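Local coordinates for protein trans-4-hydroxy-L-proline dehydratase (Clostridioides difficile 70-100-2010, PDB 6VXC) that catalyses the dehydration of trans-4-hydroxy-L-proline to (S)-1-pyrroline-5-carboxylate as a glycyl radical enzyme, a step in the anaerobic degradation of hydroxyproline, at residues D150-A155 / E532-K537; T102-C107 / P141-R146; P158-A163 / F169-E174; T546-C551 / K556-G561. All coordinates share one frame; numbering follows the deposited sequence.

Contact 1: D150-A155 / E532-K537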
loop_
_atom_site.group_PDB
_atom_site.type_symbol
_atom_site.label_atom_id
_atom_site.label_comp_id
_atom_site.label_asym_id
_atom_site.label_seq_id
_atom_site.Cartn_x
_atom_site.Cartn_y
_atom_site.Cartn_z
ATOM N N ASP A 150 -22.381 2.300 -3.425
ATOM C CA ASP A 150 -23.620 3.058 -3.257
ATOM C C ASP A 150 -24.139 2.968 -1.828
ATOM O O ASP A 150 -24.656 3.950 -1.293
ATOM C CB ASP A 150 -24.666 2.593 -4.273
ATOM C CG ASP A 150 -24.383 3.130 -5.680
ATOM O OD1 ASP A 150 -23.522 4.035 -5.812
ATOM O OD2 ASP A 150 -25.015 2.655 -6.650
ATOM N N LYS A 151 -23.992 1.810 -1.185
ATOM C CA LYS A 151 -24.302 1.710 0.239
ATOM C C LYS A 151 -23.520 2.738 1.054
ATOM O O LYS A 151 -24.059 3.348 1.981
ATOM C CB LYS A 151 -24.000 0.295 0.721
ATOM C CG LYS A 151 -24.858 -0.753 0.033
ATOM C CD LYS A 151 -24.462 -2.177 0.340
ATOM C CE LYS A 151 -25.395 -3.117 -0.431
ATOM N NZ LYS A 151 -24.886 -4.495 -0.361
ATOM N N ILE A 152 -22.245 2.938 0.727
ATOM C CA ILE A 152 -21.427 3.896 1.464
ATOM C C ILE A 152 -21.870 5.325 1.170
ATOM O O ILE A 152 -22.199 6.093 2.081
ATOM C CB ILE A 152 -19.942 3.687 1.128
ATOM C CG1 ILE A 152 -19.491 2.338 1.674
ATOM C CG2 ILE A 152 -19.102 4.836 1.668
ATOM C CD1 ILE A 152 -18.128 1.927 1.185
ATOM N N ILE A 153 -21.877 5.699 -0.110
ATOM C CA ILE A 153 -22.147 7.088 -0.467
ATOM C C ILE A 153 -23.515 7.512 0.042
ATOM O O ILE A 153 -23.678 8.613 0.570
ATOM C CB ILE A 153 -22.007 7.303 -1.988
ATOM C CG1 ILE A 153 -20.553 7.132 -2.424
ATOM C CG2 ILE A 153 -22.405 8.716 -2.368
ATOM C CD1 ILE A 153 -19.603 8.140 -1.778
ATOM N N ASN A 154 -24.517 6.641 -0.093
ATOM C CA ASN A 154 -25.856 7.001 0.360
ATOM C C ASN A 154 -25.959 7.116 1.871
ATOM O O ASN A 154 -26.914 7.721 2.362
ATOM C CB ASN A 154 -26.866 5.996 -0.180
ATOM C CG ASN A 154 -26.991 6.094 -1.677
ATOM O OD1 ASN A 154 -26.692 7.141 -2.257
ATOM N ND2 ASN A 154 -27.420 5.018 -2.315
ATOM N N ALA A 155 -25.010 6.570 2.621
ATOM C CA ALA A 155 -25.064 6.653 4.074
ATOM C C ALA A 155 -24.248 7.803 4.656
ATOM O O ALA A 155 -24.318 8.033 5.863
ATOM C CB ALA A 155 -24.602 5.335 4.696
ATOM N N GLU A 532 -16.973 0.861 8.230
ATOM C CA GLU A 532 -16.509 -0.351 8.882
ATOM C C GLU A 532 -17.649 -1.357 9.044
ATOM O O GLU A 532 -17.461 -2.558 8.822
ATOM C CB GLU A 532 -15.899 -0.006 10.239
ATOM C CG GLU A 532 -15.157 -1.157 10.868
ATOM C CD GLU A 532 -14.469 -0.812 12.173
ATOM O OE1 GLU A 532 -14.407 0.388 12.543
ATOM O OE2 GLU A 532 -13.989 -1.766 12.818
ATOM N N ASN A 533 -18.842 -0.882 9.420
ATOM C CA ASN A 533 -20.006 -1.764 9.507
ATOM C C ASN A 533 -20.351 -2.376 8.161
ATOM O O ASN A 533 -20.622 -3.572 8.061
ATOM C CB ASN A 533 -21.204 -0.992 10.042
ATOM C CG ASN A 533 -21.183 -0.879 11.521
ATOM O OD1 ASN A 533 -21.607 -1.794 12.208
ATOM N ND2 ASN A 533 -20.698 0.236 12.031
ATOM N N ILE A 534 -20.378 -1.549 7.122
ATOM C CA ILE A 534 -20.758 -2.016 5.795
ATOM C C ILE A 534 -19.802 -3.101 5.315
ATOM O O ILE A 534 -20.230 -4.151 4.826
ATOM C CB ILE A 534 -20.820 -0.827 4.817
ATOM C CG1 ILE A 534 -22.024 0.067 5.138
ATOM C CG2 ILE A 534 -20.828 -1.307 3.380
ATOM C CD1 ILE A 534 -22.088 1.368 4.322
ATOM N N CYS A 535 -18.493 -2.886 5.486
ATOM C CA CYS A 535 -17.528 -3.896 5.050
ATOM C C CYS A 535 -17.667 -5.189 5.842
ATOM O O CYS A 535 -17.608 -6.276 5.268
ATOM C CB CYS A 535 -16.102 -3.353 5.161
ATOM S SG CYS A 535 -15.811 -1.981 4.013
ATOM N N ALA A 536 -17.885 -5.087 7.152
ATOM C CA ALA A 536 -18.026 -6.274 7.987
ATOM C C ALA A 536 -19.239 -7.107 7.587
ATOM O O ALA A 536 -19.172 -8.343 7.558
ATOM C CB ALA A 536 -18.125 -5.854 9.451
ATOM N N LYS A 537 -20.353 -6.448 7.252
ATOM C CA LYS A 537 -21.585 -7.168 6.939
ATOM C C LYS A 537 -21.614 -7.641 5.492
ATOM O O LYS A 537 -22.113 -8.732 5.215
ATOM C CB LYS A 537 -22.815 -6.286 7.212
ATOM C CG LYS A 537 -23.035 -5.925 8.676
ATOM C CD LYS A 537 -24.146 -4.866 8.845
ATOM C CE LYS A 537 -24.481 -4.615 10.321
ATOM N NZ LYS A 537 -25.102 -5.810 10.980
#
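Ile534 of the long helix 506-538 carries this contact, its side chain reaching across to Lys151 and Ile152 on helix 148-155. Two residues earlier, Glu532 faces another part of the chain, where its carboxylate accepts from the backbone N of Val653 and of Cys654. At Ile534 the CB is directed at the other helix, and CG1 lies anti to the carbonyl carbon (chi1 -71°) with CD1 extended beyond it (chi2 173°), which carries the methyl to the partner backbone. There Ile534 CD1 rests 3.6 Å from Lys151 O and 3.8 Å from Ile152 CG1; the two isoleucine side chains cross obliquely. Lys151 CB adds a looser approach, 4.2 Å from Ile534 CD1. This is helix-on-helix packing through one projecting residue: CA of Ile534 and CA of Ile152 are 7.4 Å apart, no hydrogen bond joins the segments, and only 156 Å² is buried. It brings together two helices, 377 residues apart at the nearest ends of the two segments, that both belong to the pyruvate formate lyase-like region. The same long helix also receives Ile152 at Ile531 and Ala155 at Val530. Past Ile534, Cys535 touches Met173 and Ala536 packs on Arg560.

Contact 2: T102-C107 / P141-R146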
loop_
_atom_site.group_PDB
_atom_site.type_symbol
_atom_site.label_atom_id
_atom_site.label_comp_id
_atom_site.label_asym_id
_atom_site.label_seq_id
_atom_site.Cartn_x
_atom_site.Cartn_y
_atom_site.Cartn_z
ATOM N N THR A 102 -12.721 -7.755 -12.459
ATOM C CA THR A 102 -13.551 -6.687 -11.919
ATOM C C THR A 102 -14.331 -7.184 -10.717
ATOM O O THR A 102 -14.580 -8.382 -10.556
ATOM C CB THR A 102 -14.552 -6.127 -12.938
ATOM O OG1 THR A 102 -15.466 -7.153 -13.322
ATOM C CG2 THR A 102 -13.853 -5.578 -14.162
ATOM N N TYR A 103 -14.755 -6.235 -9.893
ATOM C CA TYR A 103 -15.339 -6.523 -8.587
ATOM C C TYR A 103 -16.614 -5.700 -8.408
ATOM O O TYR A 103 -16.664 -4.771 -7.597
ATOM C CB TYR A 103 -14.313 -6.247 -7.484
ATOM C CG TYR A 103 -13.030 -7.065 -7.640
ATOM C CD1 TYR A 103 -12.046 -6.679 -8.539
ATOM C CD2 TYR A 103 -12.830 -8.233 -6.918
ATOM C CE1 TYR A 103 -10.890 -7.417 -8.706
ATOM C CE2 TYR A 103 -11.652 -8.986 -7.080
ATOM C CZ TYR A 103 -10.689 -8.566 -7.976
ATOM O OH TYR A 103 -9.515 -9.292 -8.167
ATOM N N PRO A 104 -17.679 -6.034 -9.146
ATOM C CA PRO A 104 -18.909 -5.220 -9.091
ATOM C C PRO A 104 -19.653 -5.294 -7.763
ATOM O O PRO A 104 -20.512 -4.440 -7.514
ATOM C CB PRO A 104 -19.756 -5.796 -10.230
ATOM C CG PRO A 104 -19.289 -7.213 -10.363
ATOM C CD PRO A 104 -17.809 -7.176 -10.065
ATOM N N GLU A 105 -19.338 -6.255 -6.888
ATOM C CA GLU A 105 -19.908 -6.231 -5.547
ATOM C C GLU A 105 -19.395 -5.053 -4.732
ATOM O O GLU A 105 -20.008 -4.699 -3.717
ATOM C CB GLU A 105 -19.616 -7.533 -4.803
ATOM C CG GLU A 105 -18.128 -7.794 -4.550
ATOM C CD GLU A 105 -17.512 -8.662 -5.617
ATOM O OE1 GLU A 105 -17.216 -9.839 -5.313
ATOM O OE2 GLU A 105 -17.380 -8.196 -6.767
ATOM N N ILE A 106 -18.262 -4.482 -5.132
ATOM C CA ILE A 106 -17.661 -3.340 -4.458
ATOM C C ILE A 106 -17.945 -2.080 -5.261
ATOM O O ILE A 106 -18.513 -1.121 -4.742
ATOM C CB ILE A 106 -16.145 -3.535 -4.279
ATOM C CG1 ILE A 106 -15.859 -4.780 -3.437
ATOM C CG2 ILE A 106 -15.517 -2.285 -3.646
ATOM C CD1 ILE A 106 -14.390 -5.185 -3.464
ATOM N N CYS A 107 -17.537 -2.075 -6.526
ATOM C CA CYS A 107 -17.761 -0.949 -7.431
ATOM C C CYS A 107 -18.195 -1.508 -8.775
ATOM O O CYS A 107 -17.403 -2.138 -9.484
ATOM C CB CYS A 107 -16.516 -0.069 -7.588
ATOM S SG CYS A 107 -16.784 1.334 -8.702
ATOM N N PRO A 141 -27.138 -4.450 -14.697
ATOM C CA PRO A 141 -28.516 -4.663 -14.240
ATOM C C PRO A 141 -28.591 -5.395 -12.920
ATOM O O PRO A 141 -29.524 -5.153 -12.151
ATOM C CB PRO A 141 -29.140 -5.469 -15.385
ATOM C CG PRO A 141 -28.312 -5.145 -16.567
ATOM C CD PRO A 141 -26.925 -5.006 -16.043
ATOM N N PHE A 142 -27.635 -6.274 -12.617
ATOM C CA PHE A 142 -27.685 -7.004 -11.356
ATOM C C PHE A 142 -26.969 -6.276 -10.220
ATOM O O PHE A 142 -27.490 -6.224 -9.102
ATOM C CB PHE A 142 -27.102 -8.409 -11.544
ATOM C CG PHE A 142 -27.240 -9.286 -10.330
ATOM C CD1 PHE A 142 -28.392 -10.022 -10.112
ATOM C CD2 PHE A 142 -26.221 -9.361 -9.398
ATOM C CE1 PHE A 142 -28.530 -10.813 -8.988
ATOM C CE2 PHE A 142 -26.349 -10.155 -8.264
ATOM C CZ PHE A 142 -27.507 -10.886 -8.062
ATOM N N TRP A 143 -25.798 -5.689 -10.476
ATOM C CA TRP A 143 -24.935 -5.211 -9.400
ATOM C C TRP A 143 -25.036 -3.719 -9.118
ATOM O O TRP A 143 -24.609 -3.290 -8.045
ATOM C CB TRP A 143 -23.467 -5.550 -9.694
ATOM C CG TRP A 143 -23.207 -6.999 -9.587
ATOM C CD1 TRP A 143 -23.122 -7.899 -10.612
ATOM C CD2 TRP A 143 -23.023 -7.744 -8.383
ATOM N NE1 TRP A 143 -22.889 -9.152 -10.118
ATOM C CE2 TRP A 143 -22.821 -9.086 -8.753
ATOM C CE3 TRP A 143 -22.998 -7.404 -7.028
ATOM C CZ2 TRP A 143 -22.601 -10.087 -7.820
ATOM C CZ3 TRP A 143 -22.787 -8.398 -6.102
ATOM C CH2 TRP A 143 -22.593 -9.723 -6.501
ATOM N N LYS A 144 -25.592 -2.918 -10.022
ATOM C CA LYS A 144 -25.631 -1.473 -9.779
ATOM C C LYS A 144 -26.315 -1.142 -8.454
ATOM O O LYS A 144 -25.879 -0.238 -7.734
ATOM C CB LYS A 144 -26.327 -0.767 -10.941
ATOM C CG LYS A 144 -26.417 0.749 -10.851
ATOM C CD LYS A 144 -26.958 1.310 -12.171
ATOM C CE LYS A 144 -27.053 2.826 -12.167
ATOM N NZ LYS A 144 -27.909 3.276 -11.032
ATOM N N LYS A 145 -27.397 -1.845 -8.115
ATOM C CA LYS A 145 -28.064 -1.575 -6.848
ATOM C C LYS A 145 -27.433 -2.328 -5.683
ATOM O O LYS A 145 -27.753 -2.030 -4.529
ATOM C CB LYS A 145 -29.559 -1.927 -6.936
ATOM C CG LYS A 145 -29.849 -3.422 -6.976
ATOM C CD LYS A 145 -31.339 -3.687 -7.058
ATOM C CE LYS A 145 -31.639 -5.168 -7.142
ATOM N NZ LYS A 145 -33.081 -5.438 -7.431
ATOM N N ARG A 146 -26.543 -3.285 -5.949
ATOM C CA ARG A 146 -25.948 -4.084 -4.889
ATOM C C ARG A 146 -24.560 -3.612 -4.458
ATOM O O ARG A 146 -24.153 -3.900 -3.332
ATOM C CB ARG A 146 -25.872 -5.554 -5.323
ATOM C CG ARG A 146 -27.229 -6.245 -5.398
ATOM C CD ARG A 146 -27.098 -7.689 -5.873
ATOM N NE ARG A 146 -28.319 -8.458 -5.632
ATOM C CZ ARG A 146 -29.380 -8.499 -6.434
ATOM N NH1 ARG A 146 -29.386 -7.827 -7.571
ATOM N NH2 ARG A 146 -30.440 -9.232 -6.088
HETATM O O HOH W 1 -22.304 -6.161 -2.775
#
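Pro104 lies over one face of the Trp143 indole, the tightly packed part of the contact. Pro104 CG stands 3.9 Å from the centroid of the five-membered ring of Trp143 and 11° off the ring normal, a CH-pi interaction, while Pro104 CB comes to 3.7 Å from Trp143 CG. Glu105 continues the cover toward the six-membered ring, its CB 3.5 Å from Trp143 CZ3 on an oblique approach. Against the opposite face, Phe142 CD2 stands 3.4 Å above the Trp143 plane. Trp143 CG sits beside its own backbone N (chi1 -70°), which swings the indole toward the loop. The contact joins the loop between strand 99-101 and helix 111-119 to helix 129-143 and the residues that follow it; helix 46-58 lies alongside, with Thr52 OG1 hydrogen-bonded to Trp143 NE1, and Arg47 and Arg68 form salt bridges with Glu105 OE1. On the looser side a water donates to both Glu105 O (2.9 Å) and Arg146 O (3.0 Å), oxygens themselves 4.2 Å apart. Arg146 lays its guanidinium over the Phe142 ring; Arg146 NH1 gives a 2.9 Å hydrogen bond to Phe142 O, in the guanidinium plane, and NH2 a salt bridge to Glu59.

Contact 3: P158-A163 / F169-E174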
loop_
_atom_site.group_PDB
_atom_site.type_symbol
_atom_site.label_atom_id
_atom_site.label_comp_id
_atom_site.label_asym_id
_atom_site.label_seq_id
_atom_site.Cartn_x
_atom_site.Cartn_y
_atom_site.Cartn_z
ATOM N N PRO A 158 -24.133 14.986 4.730
ATOM C CA PRO A 158 -23.778 16.071 3.803
ATOM C C PRO A 158 -22.467 16.753 4.152
ATOM O O PRO A 158 -21.771 17.228 3.249
ATOM C CB PRO A 158 -24.963 17.046 3.919
ATOM C CG PRO A 158 -25.735 16.621 5.093
ATOM C CD PRO A 158 -25.455 15.179 5.346
ATOM N N GLU A 159 -22.110 16.824 5.433
ATOM C CA GLU A 159 -20.820 17.392 5.808
ATOM C C GLU A 159 -19.655 16.545 5.287
ATOM O O GLU A 159 -18.637 17.090 4.844
ATOM C CB GLU A 159 -20.730 17.556 7.328
ATOM C CG GLU A 159 -21.637 18.613 7.945
ATOM C CD GLU A 159 -23.070 18.149 8.218
ATOM O OE1 GLU A 159 -23.442 16.992 7.934
ATOM O OE2 GLU A 159 -23.835 18.976 8.736
ATOM N N TRP A 160 -19.770 15.218 5.389
ATOM C CA TRP A 160 -18.779 14.290 4.829
ATOM C C TRP A 160 -18.673 14.442 3.317
ATOM O O TRP A 160 -17.572 14.485 2.755
ATOM C CB TRP A 160 -19.172 12.852 5.187
ATOM C CG TRP A 160 -18.161 11.756 4.877
ATOM C CD1 TRP A 160 -17.344 11.132 5.776
ATOM C CD2 TRP A 160 -17.883 11.155 3.603
ATOM N NE1 TRP A 160 -16.573 10.187 5.149
ATOM C CE2 TRP A 160 -16.880 10.180 3.814
ATOM C CE3 TRP A 160 -18.372 11.348 2.308
ATOM C CZ2 TRP A 160 -16.364 9.401 2.775
ATOM C CZ3 TRP A 160 -17.857 10.576 1.273
ATOM C CH2 TRP A 160 -16.857 9.618 1.511
ATOM N N LEU A 161 -19.820 14.470 2.635
ATOM C CA LEU A 161 -19.820 14.577 1.180
ATOM C C LEU A 161 -19.200 15.891 0.728
ATOM O O LEU A 161 -18.485 15.931 -0.272
ATOM C CB LEU A 161 -21.248 14.429 0.636
ATOM C CG LEU A 161 -21.828 13.013 0.749
ATOM C CD1 LEU A 161 -23.355 12.996 0.655
ATOM C CD2 LEU A 161 -21.224 12.107 -0.326
ATOM N N ALA A 162 -19.478 16.979 1.435
ATOM C CA ALA A 162 -18.872 18.253 1.065
ATOM C C ALA A 162 -17.359 18.215 1.261
ATOM O O ALA A 162 -16.602 18.644 0.382
ATOM C CB ALA A 162 -19.502 19.388 1.869
ATOM N N ALA A 163 -16.907 17.685 2.396
ATOM C CA ALA A 163 -15.476 17.615 2.666
ATOM C C ALA A 163 -14.781 16.687 1.679
ATOM O O ALA A 163 -13.753 17.041 1.101
ATOM C CB ALA A 163 -15.252 17.160 4.109
ATOM N N PHE A 169 -10.174 15.091 2.411
ATOM C CA PHE A 169 -9.694 13.756 2.730
ATOM C C PHE A 169 -10.176 12.820 1.633
ATOM O O PHE A 169 -10.976 13.206 0.780
ATOM C CB PHE A 169 -10.146 13.313 4.128
ATOM C CG PHE A 169 -11.657 13.328 4.352
ATOM C CD1 PHE A 169 -12.468 12.332 3.814
ATOM C CD2 PHE A 169 -12.247 14.299 5.147
ATOM C CE1 PHE A 169 -13.857 12.318 4.056
ATOM C CE2 PHE A 169 -13.638 14.304 5.388
ATOM C CZ PHE A 169 -14.442 13.310 4.837
ATOM N N THR A 170 -9.664 11.592 1.643
ATOM C CA THR A 170 -10.108 10.575 0.697
ATOM C C THR A 170 -10.752 9.430 1.471
ATOM O O THR A 170 -10.762 9.419 2.699
ATOM C CB THR A 170 -8.957 10.043 -0.179
ATOM O OG1 THR A 170 -8.099 9.220 0.620
ATOM C CG2 THR A 170 -8.129 11.187 -0.814
ATOM N N GLU A 171 -11.278 8.453 0.737
ATOM C CA GLU A 171 -11.995 7.316 1.314
ATOM C C GLU A 171 -11.518 6.018 0.666
ATOM O O GLU A 171 -11.828 5.750 -0.496
ATOM C CB GLU A 171 -13.507 7.466 1.137
ATOM C CG GLU A 171 -14.253 6.234 1.615
ATOM C CD GLU A 171 -13.794 5.780 2.979
ATOM O OE1 GLU A 171 -13.767 6.617 3.900
ATOM O OE2 GLU A 171 -13.458 4.596 3.139
ATOM N N PHE A 172 -10.804 5.198 1.433
ATOM C CA PHE A 172 -10.155 4.025 0.860
ATOM C C PHE A 172 -11.141 2.940 0.451
ATOM O O PHE A 172 -10.852 2.164 -0.461
ATOM C CB PHE A 172 -9.138 3.461 1.852
ATOM C CG PHE A 172 -7.721 3.807 1.516
ATOM C CD1 PHE A 172 -7.399 5.086 1.071
ATOM C CD2 PHE A 172 -6.725 2.852 1.590
ATOM C CE1 PHE A 172 -6.097 5.413 0.727
ATOM C CE2 PHE A 172 -5.413 3.176 1.255
ATOM C CZ PHE A 172 -5.106 4.466 0.811
ATOM N N MET A 173 -12.319 2.873 1.072
ATOM C CA MET A 173 -13.198 1.739 0.814
ATOM C C MET A 173 -14.276 2.037 -0.232
ATOM O O MET A 173 -15.220 1.254 -0.376
ATOM C CB MET A 173 -13.825 1.244 2.121
ATOM C CG MET A 173 -13.084 0.059 2.733
ATOM S SD MET A 173 -11.323 0.429 3.037
ATOM C CE MET A 173 -11.427 1.482 4.473
ATOM N N GLU A 174 -14.130 3.115 -1.007
ATOM C CA GLU A 174 -15.150 3.416 -2.006
ATOM C C GLU A 174 -15.078 2.486 -3.212
ATOM O O GLU A 174 -16.104 2.229 -3.845
ATOM C CB GLU A 174 -15.066 4.878 -2.459
ATOM C CG GLU A 174 -13.788 5.301 -3.189
ATOM C CD GLU A 174 -13.997 6.579 -3.998
ATOM O OE1 GLU A 174 -13.460 7.643 -3.594
ATOM O OE2 GLU A 174 -14.724 6.513 -5.024
HETATM O O HOH W 2 -14.823 8.119 5.801
#
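Trp160 and Ala163, one helical turn apart on helix 158-166, receive the ring of Phe169 from the loop that follows. At Trp160, CG is anti to the backbone N (chi1 -171°), and the indole presents a face to Phe169. The phenyl ring comes edge-on: Phe169 CE1 stands 3.6 Å from Trp160 NE1, the centroids of the phenyl and the five-membered ring are 5.0 Å apart, and the planes meet at 65°, the geometry of a T-shaped pair. The rim of the indole has a different neighbour, Glu171, whose CB approaches near the ring plane, 3.8 Å from Trp160 CZ2. Also at that edge a water accepts from Trp160 NE1 at 2.8 Å and lies 2.6 Å from Glu171 OE1, linking the two polar groups; the same carboxylate oxygen forms a salt bridge with Lys524 of helix 506-538. Glu171 OE2 accepts from Met173 N at 2.9 Å, which ties the carboxylate to its own loop. Further along the helix, the methyl of Ala163 points to the loop and its CB lies 3.5 Å from Phe169 CE2. All four touching residues are buried, and the result is a short helix folded back against its own outgoing loop through an edge-to-face aromatic pair.

Contact 4: T546-C551 / K556-G561; sequences TIVDDC and KDYQRG
Val548 and Cys551 meet Tyr558 and Lys556 across a compact chain reversal: a type II beta turn from Val548 to Cys551, closed by Cys551 N to Val548 O, leads into helix 551-554, and the chain returns as segment 556-561. The backbone link is Lys556 N to Cys551 O, a hydrogen bond of 3.0 Å with an N-H...O angle of 166°; beside it Cys551 CB comes to 3.1 Å from Lys556 O. Tyr558 can be followed outward from CB. Tyr558 CB rests 3.8 Å from Cys551 SG, and the same sulfur lies 3.7 Å from Tyr558 N, which is itself hydrogen-bonded to Ser545 OG. CG is anti to the backbone N (chi1 172°), which points the ring toward Val548. Of the ring atoms, Tyr558 CD1 makes the closest approach, 3.7 Å from Val548 CG1; CE1 is farther out, 4.1 Å from the same methyl. Val548 CG1 lies at the ring edge, near its plane, with CG2 as a second touching branch. The tyrosine side chain also touches Met544, Cys541 and Thr181, and is about 11 Å from that of Glu456, the probable proton acceptor. Ahead of the tyrosine, Asp557 forms an Asx turn and also accepts from Cys541 N; Asp557 OD2 receives Gln559 N at 2.9 Å, from above the carboxylate plane.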
loop_
_atom_site.group_PDB
_atom_site.type_symbol
_atom_site.label_atom_id
_atom_site.label_comp_id
_atom_site.label_asym_id
_atom_site.label_seq_id
_atom_site.Cartn_x
_atom_site.Cartn_y
_atom_site.Cartn_z
ATOM N N THR A 546 -9.252 -17.765 7.155
ATOM C CA THR A 546 -8.679 -19.071 7.474
ATOM C C THR A 546 -7.195 -18.997 7.804
ATOM O O THR A 546 -6.687 -19.887 8.488
ATOM C CB THR A 546 -8.875 -20.067 6.323
ATOM O OG1 THR A 546 -8.151 -19.613 5.167
ATOM C CG2 THR A 546 -10.380 -20.261 5.980
ATOM N N ILE A 547 -6.488 -17.957 7.363
ATOM C CA ILE A 547 -5.043 -17.913 7.520
ATOM C C ILE A 547 -4.579 -16.767 8.418
ATOM O O ILE A 547 -3.393 -16.475 8.459
ATOM C CB ILE A 547 -4.336 -17.842 6.153
ATOM C CG1 ILE A 547 -4.810 -16.606 5.398
ATOM C CG2 ILE A 547 -4.539 -19.148 5.369
ATOM C CD1 ILE A 547 -4.006 -16.293 4.153
ATOM N N VAL A 548 -5.494 -16.118 9.092
ATOM C CA VAL A 548 -5.155 -15.041 9.953
ATOM C C VAL A 548 -5.460 -15.339 11.410
ATOM O O VAL A 548 -6.593 -15.581 11.771
ATOM C CB VAL A 548 -5.875 -13.735 9.573
ATOM C CG1 VAL A 548 -5.718 -12.725 10.680
ATOM C CG2 VAL A 548 -5.456 -13.192 8.242
ATOM N N ASP A 549 -4.432 -15.266 12.228
ATOM C CA ASP A 549 -4.589 -15.456 13.633
ATOM C C ASP A 549 -5.580 -14.556 14.317
ATOM O O ASP A 549 -5.526 -13.372 14.330
ATOM C CB ASP A 549 -3.316 -15.479 14.429
ATOM C CG ASP A 549 -2.524 -16.730 14.229
ATOM O OD1 ASP A 549 -3.085 -17.745 13.922
ATOM O OD2 ASP A 549 -1.348 -16.656 14.414
ATOM N N ASP A 550 -6.306 -15.456 14.918
ATOM C CA ASP A 550 -7.387 -15.752 15.736
ATOM C C ASP A 550 -8.739 -15.972 15.103
ATOM O O ASP A 550 -9.606 -16.316 15.817
ATOM C CB ASP A 550 -7.276 -15.399 17.217
ATOM C CG ASP A 550 -5.846 -15.271 17.704
ATOM O OD1 ASP A 550 -4.994 -16.051 17.366
ATOM O OD2 ASP A 550 -5.603 -14.345 18.420
ATOM N N CYS A 551 -8.854 -15.922 13.765
ATOM C CA CYS A 551 -10.226 -15.951 13.267
ATOM C C CYS A 551 -10.891 -17.296 13.545
ATOM O O CYS A 551 -12.034 -17.341 14.012
ATOM C CB CYS A 551 -10.256 -15.629 11.767
ATOM S SG CYS A 551 -9.658 -13.954 11.365
ATOM N N LYS A 556 -14.693 -15.914 14.190
ATOM C CA LYS A 556 -15.007 -14.544 13.811
ATOM C C LYS A 556 -14.234 -14.160 12.555
ATOM O O LYS A 556 -13.007 -14.318 12.491
ATOM C CB LYS A 556 -14.689 -13.574 14.949
ATOM C CG LYS A 556 -15.129 -12.153 14.648
ATOM C CD LYS A 556 -14.717 -11.178 15.736
ATOM C CE LYS A 556 -15.558 -11.328 16.986
ATOM N NZ LYS A 556 -15.353 -10.145 17.884
ATOM N N ASP A 557 -14.968 -13.664 11.565
ATOM C CA ASP A 557 -14.391 -13.319 10.276
ATOM C C ASP A 557 -13.370 -12.177 10.414
ATOM O O ASP A 557 -13.518 -11.265 11.235
ATOM C CB ASP A 557 -15.503 -12.927 9.310
ATOM C CG ASP A 557 -15.009 -12.750 7.890
ATOM O OD1 ASP A 557 -14.812 -13.767 7.198
ATOM O OD2 ASP A 557 -14.788 -11.590 7.481
ATOM N N TYR A 558 -12.337 -12.230 9.575
ATOM C CA TYR A 558 -11.300 -11.196 9.574
ATOM C C TYR A 558 -11.888 -9.805 9.380
ATOM O O TYR A 558 -11.422 -8.837 9.991
ATOM C CB TYR A 558 -10.272 -11.517 8.480
ATOM C CG TYR A 558 -9.224 -10.459 8.219
ATOM C CD1 TYR A 558 -8.054 -10.417 8.951
ATOM C CD2 TYR A 558 -9.384 -9.543 7.185
ATOM C CE1 TYR A 558 -7.083 -9.457 8.693
ATOM C CE2 TYR A 558 -8.430 -8.591 6.922
ATOM C CZ TYR A 558 -7.288 -8.549 7.673
ATOM O OH TYR A 558 -6.361 -7.587 7.382
ATOM N N GLN A 559 -12.925 -9.683 8.551
ATOM C CA GLN A 559 -13.502 -8.375 8.264
ATOM C C GLN A 559 -14.347 -7.824 9.408
ATOM O O GLN A 559 -14.817 -6.694 9.309
ATOM C CB GLN A 559 -14.337 -8.426 6.986
ATOM C CG GLN A 559 -14.267 -7.167 6.122
ATOM C CD GLN A 559 -13.006 -7.106 5.264
ATOM O OE1 GLN A 559 -11.935 -6.740 5.743
ATOM N NE2 GLN A 559 -13.133 -7.469 3.988
ATOM N N ARG A 560 -14.547 -8.558 10.497
ATOM C CA ARG A 560 -15.287 -7.964 11.603
ATOM C C ARG A 560 -14.578 -8.161 12.936
ATOM O O ARG A 560 -15.221 -8.154 13.985
ATOM C CB ARG A 560 -16.726 -8.486 11.671
ATOM C CG ARG A 560 -16.913 -9.945 12.075
ATOM C CD ARG A 560 -18.408 -10.334 12.078
ATOM N NE ARG A 560 -18.613 -11.708 12.526
ATOM C CZ ARG A 560 -18.793 -12.070 13.792
ATOM N NH1 ARG A 560 -18.804 -11.158 14.753
ATOM N NH2 ARG A 560 -18.973 -13.350 14.098
ATOM N N GLY A 561 -13.253 -8.308 12.918
ATOM C CA GLY A 561 -12.468 -8.296 14.131
ATOM C C GLY A 561 -11.861 -9.615 14.562
ATOM O O GLY A 561 -11.408 -9.712 15.702
#

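Helix 506-538 connects much of this set: residues 532-537 supply one side of contact 1, while the same helix also lines contact 3, where Glu171 and Met173 touch Ile531. Contacts 1 and 3 are nearest, with centres 12 Å apart, and Ile152 CD1 lies 3.4 Å from Met173 O. Contact 2 adjoins contact 1 (centres 14 Å apart) where helix 129-143 gives way to helix 148-155; Lys151 NZ there makes a weak hydrogen bond to Arg146 O. On another flank, Ala536 CB reaches Gln559 O of contact 4 at 3.4 Å, although those centres are 20 Å apart. Contacts 1, 2 and 3 lie away from the probable catalytic residues Cys454 and Glu456, whereas the Tyr558 side chain of contact 4 is about 11 Å from that of Glu456.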